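Local coordinates for protein phosphoribosylaminoimidazole-succinocarboxamide synthase (Saccharomyces cerevisiae, PDB 2CNQ) that joins aspartate to the carboxylate of the imidazole nucleotide CAIR at the expense of ATP, giving SAICAR on the purine biosynthesis pathway, at residues A[5-15]-A[22-32]; A[53-61]-A[233-241]. All coordinates share one frame; numbering follows the deposited sequence.

Contact 1 (5-15 with 22-32) lies toward the outside of the molecule, its centre about 21 Å from that of the chain, whereas contact 2 (53-61 with 233-241) is wholly buried about 6 Å from it. The first gathers the N-terminal loop and a hairpin of the four-stranded antiparallel sheet round one tyrosine, combining leucine-on-ring packing and strand pairing with a buried threonine-aspartate bond. The second sets a helix against an irregular part of the long 228-245 strand; without aromatic ring or strand pairing, it joins leucines to a buried salt bridge and a serine hydroxyl that takes a backbone N-H. Both reach the same ADP, and contact 2 also borders the bound carboxamide ribonucleotide AMZ.

Contact 1: residues A[5-15]-A[22-32]; sequences KTELDGILPLV and DIYEVDAGTLL. With ADP (adenosine-5'-diphosphate), chain B.
The Tyr24 ring is sandwiched between two leucine methyls: Leu8 CD1 sits over the middle of one face, 3.5 Å from the ring centroid, and Leu14 CD1 lies over the opposite face, offset toward the rim, both as CH-pi contacts. Thr6 OG1 meets the ring edge in plane, 2.6 Å from Tyr24 OH, and Leu12 O comes near the plane beside Tyr24 CD1. With CG anti to the backbone N (chi1 -178°), chi2 of 65° places Leu14 CD1 over the ring. Thr6 OG1 also donates to Asp22 OD1 (2.6 Å) on the anti lone pair of that oxygen, while Thr6 N donates to the same OD1 at 2.8 Å, nearly along its C-O axis. Arg17 and Arg38 form salt bridges with the two oxygens of this carboxylate, probably stabilising its negative charge. A water ties Tyr24 OH to Leu8 N. The frame is the antiparallel hairpin of strands 14-17 and 21-25, in which Leu14 and Tyr24 are a non-hydrogen-bonded pair flanked by Glu25 N to Pro13 O (2.8 Å) and Val15 N to Ile23 O (2.7 Å). Leu12 CD1 touches both Tyr24 CB, at the root of the ring, and Leu32 CD2, 3.7 Å from the latter. Across strand 21-25, Val15 CG2 of strand 14-17 reaches Leu31 CD2 of strand 30-35. Ile23 and Leu31 belong to the ADP pocket, Leu31 CD1 lying against the adenine.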
loop_
_atom_site.group_PDB
_atom_site.type_symbol
_atom_site.label_atom_id
_atom_site.label_comp_id
_atom_site.label_asym_id
_atom_site.label_seq_id
_atom_site.Cartn_x
_atom_site.Cartn_y
_atom_site.Cartn_z
ATOM N N LYS A 5 16.840 1.177 8.430
ATOM C CA LYS A 5 16.942 -0.170 8.902
ATOM C C LYS A 5 16.859 -0.111 10.376
ATOM O O LYS A 5 17.735 0.426 11.028
ATOM C CB LYS A 5 18.258 -0.796 8.484
ATOM C CG LYS A 5 18.394 -2.205 8.933
ATOM C CD LYS A 5 19.669 -2.807 8.453
ATOM C CE LYS A 5 19.847 -4.202 8.956
ATOM N NZ LYS A 5 21.027 -4.830 8.349
ATOM N N THR A 6 15.809 -0.658 10.932
ATOM C CA THR A 6 15.697 -0.629 12.360
ATOM C C THR A 6 16.710 -1.559 12.967
ATOM O O THR A 6 16.989 -2.619 12.453
ATOM C CB THR A 6 14.304 -0.964 12.836
ATOM O OG1 THR A 6 13.941 -2.288 12.460
ATOM C CG2 THR A 6 13.291 0.002 12.341
ATOM N N GLU A 7 17.233 -1.135 14.098
ATOM C CA GLU A 7 18.254 -1.857 14.815
ATOM C C GLU A 7 17.784 -1.936 16.234
ATOM O O GLU A 7 17.939 -1.014 17.008
ATOM C CB GLU A 7 19.571 -1.161 14.732
ATOM C CG GLU A 7 20.115 -1.129 13.329
ATOM C CD GLU A 7 20.606 -2.443 12.837
ATOM O OE1 GLU A 7 21.060 -2.483 11.685
ATOM O OE2 GLU A 7 20.580 -3.439 13.559
ATOM N N LEU A 8 17.186 -3.056 16.555
ATOM C CA LEU A 8 16.580 -3.235 17.842
ATOM C C LEU A 8 17.372 -4.129 18.748
ATOM O O LEU A 8 16.920 -4.492 19.801
ATOM C CB LEU A 8 15.150 -3.727 17.741
ATOM C CG LEU A 8 14.212 -2.817 16.959
ATOM C CD1 LEU A 8 12.795 -3.286 17.152
ATOM C CD2 LEU A 8 14.337 -1.373 17.308
ATOM N N ASP A 9 18.588 -4.467 18.346
ATOM C CA ASP A 9 19.515 -5.128 19.240
ATOM C C ASP A 9 18.955 -6.380 19.848
ATOM O O ASP A 9 19.250 -6.739 20.979
ATOM C CB ASP A 9 20.002 -4.181 20.320
ATOM C CG ASP A 9 20.877 -3.107 19.744
ATOM O OD1 ASP A 9 21.658 -3.416 18.830
ATOM O OD2 ASP A 9 20.791 -1.962 20.166
ATOM N N GLY A 10 18.165 -7.076 19.071
ATOM C CA GLY A 10 17.647 -8.335 19.489
ATOM C C GLY A 10 16.589 -8.250 20.524
ATOM O O GLY A 10 16.211 -9.259 21.067
ATOM N N ILE A 11 16.059 -7.073 20.801
ATOM C CA ILE A 11 15.087 -6.938 21.845
ATOM C C ILE A 11 13.833 -7.704 21.519
ATOM O O ILE A 11 13.207 -8.257 22.389
ATOM C CB ILE A 11 14.836 -5.493 22.115
ATOM C CG1 ILE A 11 16.081 -4.901 22.769
ATOM C CG2 ILE A 11 13.631 -5.290 22.991
ATOM C CD1 ILE A 11 16.108 -3.414 22.702
ATOM N N LEU A 12 13.475 -7.730 20.244
ATOM C CA LEU A 12 12.396 -8.547 19.723
ATOM C C LEU A 12 12.977 -9.327 18.598
ATOM O O LEU A 12 13.795 -8.827 17.873
ATOM C CB LEU A 12 11.284 -7.716 19.162
ATOM C CG LEU A 12 10.602 -6.778 20.117
ATOM C CD1 LEU A 12 9.626 -5.948 19.348
ATOM C CD2 LEU A 12 9.939 -7.529 21.237
ATOM N N PRO A 13 12.492 -10.526 18.380
ATOM C CA PRO A 13 12.900 -11.253 17.205
ATOM C C PRO A 13 12.424 -10.575 15.958
ATOM O O PRO A 13 11.327 -10.047 15.909
ATOM C CB PRO A 13 12.213 -12.590 17.374
ATOM C CG PRO A 13 11.821 -12.697 18.811
ATOM C CD PRO A 13 11.560 -11.277 19.209
ATOM N N LEU A 14 13.233 -10.645 14.939
ATOM C CA LEU A 14 12.877 -10.135 13.659
ATOM C C LEU A 14 12.121 -11.171 12.919
ATOM O O LEU A 14 12.625 -12.253 12.728
ATOM C CB LEU A 14 14.138 -9.744 12.931
ATOM C CG LEU A 14 13.963 -9.120 11.553
ATOM C CD1 LEU A 14 13.263 -7.799 11.641
ATOM C CD2 LEU A 14 15.301 -9.005 10.916
ATOM N N VAL A 15 10.928 -10.857 12.484
ATOM C CA VAL A 15 10.154 -11.736 11.662
ATOM C C VAL A 15 10.559 -11.589 10.237
ATOM O O VAL A 15 10.758 -12.570 9.546
ATOM C CB VAL A 15 8.682 -11.477 11.841
ATOM C CG1 VAL A 15 7.860 -12.250 10.866
ATOM C CG2 VAL A 15 8.308 -11.803 13.266
ATOM N N ASP A 22 10.073 -3.351 8.570
ATOM C CA ASP A 22 10.799 -4.231 9.464
ATOM C C ASP A 22 9.778 -4.725 10.437
ATOM O O ASP A 22 9.072 -3.932 11.032
ATOM C CB ASP A 22 11.912 -3.518 10.191
ATOM C CG ASP A 22 13.012 -3.055 9.324
ATOM O OD1 ASP A 22 14.006 -2.546 9.898
ATOM O OD2 ASP A 22 12.974 -3.198 8.103
ATOM N N ILE A 23 9.692 -6.025 10.570
ATOM C CA ILE A 23 8.593 -6.626 11.283
ATOM C C ILE A 23 9.166 -7.464 12.371
ATOM O O ILE A 23 9.940 -8.367 12.087
ATOM C CB ILE A 23 7.753 -7.417 10.356
ATOM C CG1 ILE A 23 7.294 -6.530 9.197
ATOM C CG2 ILE A 23 6.556 -8.004 11.101
ATOM C CD1 ILE A 23 6.603 -7.247 8.174
ATOM N N TYR A 24 8.804 -7.168 13.588
ATOM C CA TYR A 24 9.309 -7.879 14.732
ATOM C C TYR A 24 8.187 -8.590 15.420
ATOM O O TYR A 24 7.037 -8.174 15.369
ATOM C CB TYR A 24 9.935 -6.912 15.713
ATOM C CG TYR A 24 11.143 -6.248 15.164
ATOM C CD1 TYR A 24 12.392 -6.778 15.376
ATOM C CD2 TYR A 24 11.034 -5.107 14.404
ATOM C CE1 TYR A 24 13.497 -6.180 14.880
ATOM C CE2 TYR A 24 12.138 -4.505 13.894
ATOM C CZ TYR A 24 13.358 -5.058 14.115
ATOM O OH TYR A 24 14.494 -4.495 13.634
ATOM N N GLU A 25 8.540 -9.620 16.152
ATOM C CA GLU A 25 7.578 -10.357 16.919
ATOM C C GLU A 25 7.497 -9.806 18.286
ATOM O O GLU A 25 8.464 -9.845 19.041
ATOM C CB GLU A 25 7.994 -11.799 16.988
ATOM C CG GLU A 25 7.189 -12.588 17.964
ATOM C CD GLU A 25 7.587 -14.015 17.924
ATOM O OE1 GLU A 25 7.534 -14.651 16.839
ATOM O OE2 GLU A 25 8.035 -14.492 18.955
ATOM N N VAL A 26 6.346 -9.302 18.632
ATOM C CA VAL A 26 6.103 -8.841 19.973
ATOM C C VAL A 26 5.768 -10.005 20.840
ATOM O O VAL A 26 6.229 -10.104 21.963
ATOM C CB VAL A 26 5.037 -7.778 19.969
ATOM C CG1 VAL A 26 4.665 -7.375 21.365
ATOM C CG2 VAL A 26 5.545 -6.584 19.217
ATOM N N ASP A 27 4.906 -10.866 20.353
ATOM C CA ASP A 27 4.601 -12.055 21.045
ATOM C C ASP A 27 4.023 -12.968 20.045
ATOM O O ASP A 27 4.031 -12.711 18.835
ATOM C CB ASP A 27 3.675 -11.797 22.237
ATOM C CG ASP A 27 2.356 -11.219 21.851
ATOM O OD1 ASP A 27 1.848 -10.443 22.632
ATOM O OD2 ASP A 27 1.820 -11.509 20.765
ATOM N N ALA A 28 3.535 -14.080 20.525
ATOM C CA ALA A 28 3.085 -15.080 19.634
ATOM C C ALA A 28 2.057 -14.595 18.646
ATOM O O ALA A 28 1.957 -15.130 17.573
ATOM C CB ALA A 28 2.547 -16.250 20.422
ATOM N N GLY A 29 1.252 -13.633 19.003
ATOM C CA GLY A 29 0.190 -13.186 18.142
ATOM C C GLY A 29 0.340 -11.817 17.553
ATOM O O GLY A 29 -0.549 -11.366 16.865
ATOM N N THR A 30 1.430 -11.146 17.833
ATOM C CA THR A 30 1.475 -9.737 17.573
ATOM C C THR A 30 2.792 -9.358 17.020
ATOM O O THR A 30 3.834 -9.873 17.412
ATOM C CB THR A 30 1.348 -9.077 18.954
ATOM O OG1 THR A 30 0.270 -9.681 19.679
ATOM C CG2 THR A 30 1.090 -7.620 18.823
ATOM N N LEU A 31 2.730 -8.433 16.079
ATOM C CA LEU A 31 3.885 -7.949 15.382
ATOM C C LEU A 31 4.022 -6.482 15.622
ATOM O O LEU A 31 3.068 -5.751 15.732
ATOM C CB LEU A 31 3.736 -8.164 13.904
ATOM C CG LEU A 31 3.534 -9.586 13.485
ATOM C CD1 LEU A 31 3.155 -9.588 12.023
ATOM C CD2 LEU A 31 4.746 -10.415 13.740
ATOM N N LEU A 32 5.269 -6.056 15.639
ATOM C CA LEU A 32 5.658 -4.669 15.569
ATOM C C LEU A 32 5.992 -4.429 14.114
ATOM O O LEU A 32 6.921 -4.987 13.575
ATOM C CB LEU A 32 6.840 -4.429 16.470
ATOM C CG LEU A 32 7.478 -3.088 16.370
ATOM C CD1 LEU A 32 6.495 -2.039 16.734
ATOM C CD2 LEU A 32 8.718 -3.033 17.216
HETATM P PB ADP B . 6.801 -6.271 0.885
HETATM O O1B ADP B . 5.795 -5.374 0.331
HETATM O O2B ADP B . 6.492 -7.687 0.637
HETATM O O3B ADP B . 8.189 -6.047 0.531
HETATM P PA ADP B . 6.542 -4.833 3.337
HETATM O O1A ADP B . 5.371 -4.076 2.889
HETATM O O2A ADP B . 7.822 -4.156 3.464
HETATM O O3A ADP B . 6.723 -6.129 2.465
HETATM O "O5'" ADP B . 6.264 -5.503 4.730
HETATM C "C5'" ADP B . 5.011 -5.970 5.175
HETATM C "C4'" ADP B . 5.014 -7.469 5.178
HETATM O "O4'" ADP B . 4.151 -7.864 6.243
HETATM C "C3'" ADP B . 4.430 -8.080 3.942
HETATM O "O3'" ADP B . 4.933 -9.382 3.764
HETATM C "C2'" ADP B . 2.973 -8.198 4.300
HETATM O "O2'" ADP B . 2.276 -9.118 3.520
HETATM C "C1'" ADP B . 3.081 -8.621 5.715
HETATM N N9 ADP B . 1.943 -8.367 6.547
HETATM C C8 ADP B . 1.149 -7.295 6.511
HETATM N N7 ADP B . 0.253 -7.296 7.463
HETATM C C5 ADP B . 0.479 -8.433 8.140
HETATM C C6 ADP B . -0.096 -9.032 9.285
HETATM N N6 ADP B . -1.086 -8.453 9.934
HETATM N N1 ADP B . 0.326 -10.231 9.668
HETATM C C2 ADP B . 1.352 -10.789 9.034
HETATM N N3 ADP B . 2.023 -10.290 8.006
HETATM C C4 ADP B . 1.567 -9.118 7.567
HETATM O O HOH W 1 16.929 -5.091 14.626
#

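Contact 2: residues A[53-61]-A[233-241]; sequences KGILLTKLS and DEVLTPDSS. With AMZ (aminoimidazole 4-carboxamide ribonucleotide), chain C; ADP (adenosine-5'-diphosphate), chain B.
Ser61 OG is held by several groups: it donates to Leu57 O (2.8 Å) within its own helix, accepts from Val235 N (3.2 Å, 161° at the hydrogen), and takes a water that also donates to Asp233 O. At the other end, Lys53 NZ forms a salt bridge with Asp239 OD1 at 2.7 Å, on its syn side, 20° out of the carboxylate plane; a bend at chi4 (-83°) brings the amine there. Arg38 O also accepts from this amine, and Tyr292 OH bonds to Asp239 OD2. Between these polar ends, Leu57 CD2 lies 3.6 Å from Thr237 CB, and the CD2 methyls of Leu56 and Leu60 both press on Pro238 CD. Thr237 OG1 donates to Glu234 OE2 (2.7 Å), also salt-bridged to Arg21, from above the carboxylate plane and accepts from Ser240 N in an ST motif. A valine here would probably cost Glu234 OE2 one partner and the Ser240 amide its hydroxyl acceptor, leaving the turn carrying Asp239 and Ser240, which lie against the bound carboxamide ribonucleotide AMZ, less firmly fixed. Helix 53-67 backs the 233-241 bend, with strand 211-223 against Val235 and Leu236, and helix 282-300 touching Lys53, Leu56, Leu60 and Pro238.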
loop_
_atom_site.group_PDB
_atom_site.type_symbol
_atom_site.label_atom_id
_atom_site.label_comp_id
_atom_site.label_asym_id
_atom_site.label_seq_id
_atom_site.Cartn_x
_atom_site.Cartn_y
_atom_site.Cartn_z
ATOM N N LYS A 53 9.015 8.786 5.139
ATOM C CA LYS A 53 8.030 8.100 4.329
ATOM C C LYS A 53 7.306 7.070 5.134
ATOM O O LYS A 53 6.116 6.908 4.981
ATOM C CB LYS A 53 8.736 7.480 3.163
ATOM C CG LYS A 53 7.854 6.631 2.295
ATOM C CD LYS A 53 8.612 6.160 1.092
ATOM C CE LYS A 53 7.865 5.111 0.337
ATOM N NZ LYS A 53 8.058 3.766 0.923
ATOM N N GLY A 54 8.025 6.328 5.964
ATOM C CA GLY A 54 7.373 5.307 6.721
ATOM C C GLY A 54 6.405 5.829 7.713
ATOM O O GLY A 54 5.411 5.188 8.019
ATOM N N ILE A 55 6.669 7.001 8.247
ATOM C CA ILE A 55 5.699 7.643 9.099
ATOM C C ILE A 55 4.455 7.934 8.286
ATOM O O ILE A 55 3.357 7.692 8.703
ATOM C CB ILE A 55 6.281 8.901 9.699
ATOM C CG1 ILE A 55 7.419 8.525 10.651
ATOM C CG2 ILE A 55 5.196 9.663 10.400
ATOM C CD1 ILE A 55 8.148 9.700 11.192
ATOM N N LEU A 56 4.633 8.447 7.086
ATOM C CA LEU A 56 3.489 8.733 6.236
ATOM C C LEU A 56 2.725 7.500 5.931
ATOM O O LEU A 56 1.495 7.491 6.001
ATOM C CB LEU A 56 3.963 9.427 4.999
ATOM C CG LEU A 56 2.872 9.946 4.101
ATOM C CD1 LEU A 56 3.383 11.134 3.380
ATOM C CD2 LEU A 56 2.396 8.934 3.112
ATOM N N LEU A 57 3.396 6.424 5.600
ATOM C CA LEU A 57 2.669 5.212 5.276
ATOM C C LEU A 57 1.893 4.742 6.457
ATOM O O LEU A 57 0.798 4.238 6.306
ATOM C CB LEU A 57 3.611 4.134 4.847
ATOM C CG LEU A 57 4.499 4.443 3.674
ATOM C CD1 LEU A 57 5.389 3.276 3.429
ATOM C CD2 LEU A 57 3.726 4.830 2.467
ATOM N N THR A 58 2.470 4.875 7.624
ATOM C CA THR A 58 1.836 4.452 8.824
ATOM C C THR A 58 0.640 5.292 9.098
ATOM O O THR A 58 -0.449 4.803 9.301
ATOM C CB THR A 58 2.823 4.515 9.973
ATOM O OG1 THR A 58 3.903 3.635 9.719
ATOM C CG2 THR A 58 2.202 4.102 11.255
ATOM N N LYS A 59 0.841 6.594 9.140
ATOM C CA LYS A 59 -0.233 7.482 9.479
ATOM C C LYS A 59 -1.355 7.421 8.478
ATOM O O LYS A 59 -2.504 7.461 8.824
ATOM C CB LYS A 59 0.320 8.894 9.554
ATOM C CG LYS A 59 1.368 9.092 10.632
ATOM C CD LYS A 59 0.920 8.793 12.062
ATOM C CE LYS A 59 2.143 8.854 12.995
ATOM N NZ LYS A 59 1.765 8.905 14.437
ATOM N N LEU A 60 -1.016 7.323 7.223
ATOM C CA LEU A 60 -2.037 7.265 6.209
ATOM C C LEU A 60 -2.793 5.959 6.321
ATOM O O LEU A 60 -3.987 5.929 6.210
ATOM C CB LEU A 60 -1.434 7.473 4.856
ATOM C CG LEU A 60 -2.419 7.630 3.722
ATOM C CD1 LEU A 60 -3.514 8.613 4.007
ATOM C CD2 LEU A 60 -1.661 8.039 2.509
ATOM N N SER A 61 -2.069 4.889 6.557
ATOM C CA SER A 61 -2.755 3.646 6.797
ATOM C C SER A 61 -3.708 3.777 7.931
ATOM O O SER A 61 -4.822 3.309 7.851
ATOM C CB SER A 61 -1.775 2.554 7.130
ATOM O OG SER A 61 -1.009 2.169 6.024
ATOM N N ASP A 233 -1.667 -5.075 6.453
ATOM C CA ASP A 233 -0.643 -4.369 5.743
ATOM C C ASP A 233 -0.871 -2.874 5.807
ATOM O O ASP A 233 -1.160 -2.366 6.871
ATOM C CB ASP A 233 -0.481 -4.918 4.339
ATOM C CG ASP A 233 0.813 -4.557 3.726
ATOM O OD1 ASP A 233 1.843 -5.084 4.179
ATOM O OD2 ASP A 233 0.786 -3.763 2.766
ATOM N N GLU A 234 -0.625 -2.212 4.710
ATOM C CA GLU A 234 -0.874 -0.820 4.571
ATOM C C GLU A 234 -2.070 -0.621 3.687
ATOM O O GLU A 234 -2.427 -1.464 2.899
ATOM C CB GLU A 234 0.332 -0.097 4.009
ATOM C CG GLU A 234 0.558 -0.383 2.552
ATOM C CD GLU A 234 1.767 0.285 2.005
ATOM O OE1 GLU A 234 2.346 -0.302 1.072
ATOM O OE2 GLU A 234 2.125 1.370 2.466
ATOM N N VAL A 235 -2.657 0.535 3.831
ATOM C CA VAL A 235 -3.897 0.827 3.153
ATOM C C VAL A 235 -3.794 2.178 2.519
ATOM O O VAL A 235 -3.566 3.156 3.197
ATOM C CB VAL A 235 -5.058 0.793 4.120
ATOM C CG1 VAL A 235 -6.320 1.046 3.360
ATOM C CG2 VAL A 235 -5.113 -0.506 4.857
ATOM N N LEU A 236 -3.997 2.185 1.220
ATOM C CA LEU A 236 -4.183 3.398 0.442
ATOM C C LEU A 236 -3.111 4.395 0.771
ATOM O O LEU A 236 -3.347 5.561 1.041
ATOM C CB LEU A 236 -5.581 3.928 0.614
ATOM C CG LEU A 236 -6.572 3.127 -0.187
ATOM C CD1 LEU A 236 -7.954 3.290 0.374
ATOM C CD2 LEU A 236 -6.533 3.548 -1.636
ATOM N N THR A 237 -1.889 3.929 0.649
ATOM C CA THR A 237 -0.756 4.802 0.730
ATOM C C THR A 237 -0.250 5.037 -0.656
ATOM O O THR A 237 -0.616 4.379 -1.591
ATOM C CB THR A 237 0.334 4.242 1.583
ATOM O OG1 THR A 237 0.989 3.236 0.823
ATOM C CG2 THR A 237 -0.170 3.701 2.892
ATOM N N PRO A 238 0.681 5.964 -0.814
ATOM C CA PRO A 238 1.198 6.219 -2.136
ATOM C C PRO A 238 2.184 5.189 -2.563
ATOM O O PRO A 238 2.581 5.198 -3.703
ATOM C CB PRO A 238 1.754 7.636 -2.047
ATOM C CG PRO A 238 1.244 8.171 -0.743
ATOM C CD PRO A 238 1.131 6.981 0.136
ATOM N N ASP A 239 2.545 4.262 -1.679
ATOM C CA ASP A 239 3.224 3.062 -2.122
ATOM C C ASP A 239 2.228 2.080 -2.684
ATOM O O ASP A 239 2.511 1.417 -3.654
ATOM C CB ASP A 239 3.950 2.374 -0.973
ATOM C CG ASP A 239 5.313 2.863 -0.722
ATOM O OD1 ASP A 239 5.955 2.306 0.181
ATOM O OD2 ASP A 239 5.817 3.715 -1.437
ATOM N N SER A 240 1.071 1.951 -2.083
ATOM C CA SER A 240 0.142 0.921 -2.443
ATOM C C SER A 240 -0.853 1.347 -3.491
ATOM O O SER A 240 -1.662 0.538 -3.888
ATOM C CB SER A 240 -0.597 0.436 -1.239
ATOM O OG SER A 240 -1.518 1.370 -0.787
ATOM N N SER A 241 -0.805 2.580 -3.928
ATOM C CA SER A 241 -1.849 3.153 -4.739
ATOM C C SER A 241 -1.306 4.101 -5.710
ATOM O O SER A 241 -0.204 4.596 -5.554
ATOM C CB SER A 241 -2.792 3.946 -3.843
ATOM O OG SER A 241 -3.114 3.233 -2.683
HETATM O O5 AMZ C . 3.306 -3.645 -3.300
HETATM C C6 AMZ C . 2.887 -4.332 -4.207
HETATM N N2 AMZ C . 3.245 -5.597 -4.396
HETATM C C3A AMZ C . 1.921 -3.803 -5.150
HETATM C C7A AMZ C . 1.444 -2.527 -5.170
HETATM N N3 AMZ C . 1.631 -1.477 -4.348
HETATM N N1 AMZ C . 1.386 -4.498 -6.169
HETATM C C5 AMZ C . 0.579 -3.676 -6.802
HETATM N N AMZ C . 0.618 -2.460 -6.212
HETATM C C1 AMZ C . -0.185 -1.322 -6.584
HETATM C C2 AMZ C . 0.511 -0.342 -7.480
HETATM C C3 AMZ C . -0.635 0.286 -8.219
HETATM O O2 AMZ C . -1.187 1.254 -7.355
HETATM O O1 AMZ C . 1.273 0.561 -6.706
HETATM O O AMZ C . -1.240 -1.825 -7.354
HETATM C C AMZ C . -1.586 -0.891 -8.366
HETATM C C4 AMZ C . -1.544 -1.549 -9.706
HETATM O O3 AMZ C . -0.187 -1.719 -10.083
HETATM P P AMZ C . 0.127 -2.237 -11.559
HETATM O OP1 AMZ C . -0.276 -3.673 -11.624
HETATM O O4 AMZ C . 1.621 -2.056 -11.683
HETATM O OP2 AMZ C . -0.642 -1.421 -12.547
HETATM P PB ADP B . 6.801 -6.271 0.885
HETATM O O1B ADP B . 5.795 -5.374 0.331
HETATM O O2B ADP B . 6.492 -7.687 0.637
HETATM O O3B ADP B . 8.189 -6.047 0.531
HETATM P PA ADP B . 6.542 -4.833 3.337
HETATM O O1A ADP B . 5.371 -4.076 2.889
HETATM O O2A ADP B . 7.822 -4.156 3.464
HETATM O O3A ADP B . 6.723 -6.129 2.465
HETATM O "O5'" ADP B . 6.264 -5.503 4.730
HETATM C "C5'" ADP B . 5.011 -5.970 5.175
HETATM C "C4'" ADP B . 5.014 -7.469 5.178
HETATM O "O4'" ADP B . 4.151 -7.864 6.243
HETATM C "C3'" ADP B . 4.430 -8.080 3.942
HETATM O "O3'" ADP B . 4.933 -9.382 3.764
HETATM C "C2'" ADP B . 2.973 -8.198 4.300
HETATM O "O2'" ADP B . 2.276 -9.118 3.520
HETATM C "C1'" ADP B . 3.081 -8.621 5.715
HETATM N N9 ADP B . 1.943 -8.367 6.547
HETATM C C8 ADP B . 1.149 -7.295 6.511
HETATM N N7 ADP B . 0.253 -7.296 7.463
HETATM C C5 ADP B . 0.479 -8.433 8.140
HETATM C C6 ADP B . -0.096 -9.032 9.285
HETATM N N6 ADP B . -1.086 -8.453 9.934
HETATM N N1 ADP B . 0.326 -10.231 9.668
HETATM C C2 ADP B . 1.352 -10.789 9.034
HETATM N N3 ADP B . 2.023 -10.290 8.006
HETATM C C4 ADP B . 1.567 -9.118 7.567
HETATM O O HOH W 2 0.211 -0.028 7.590
#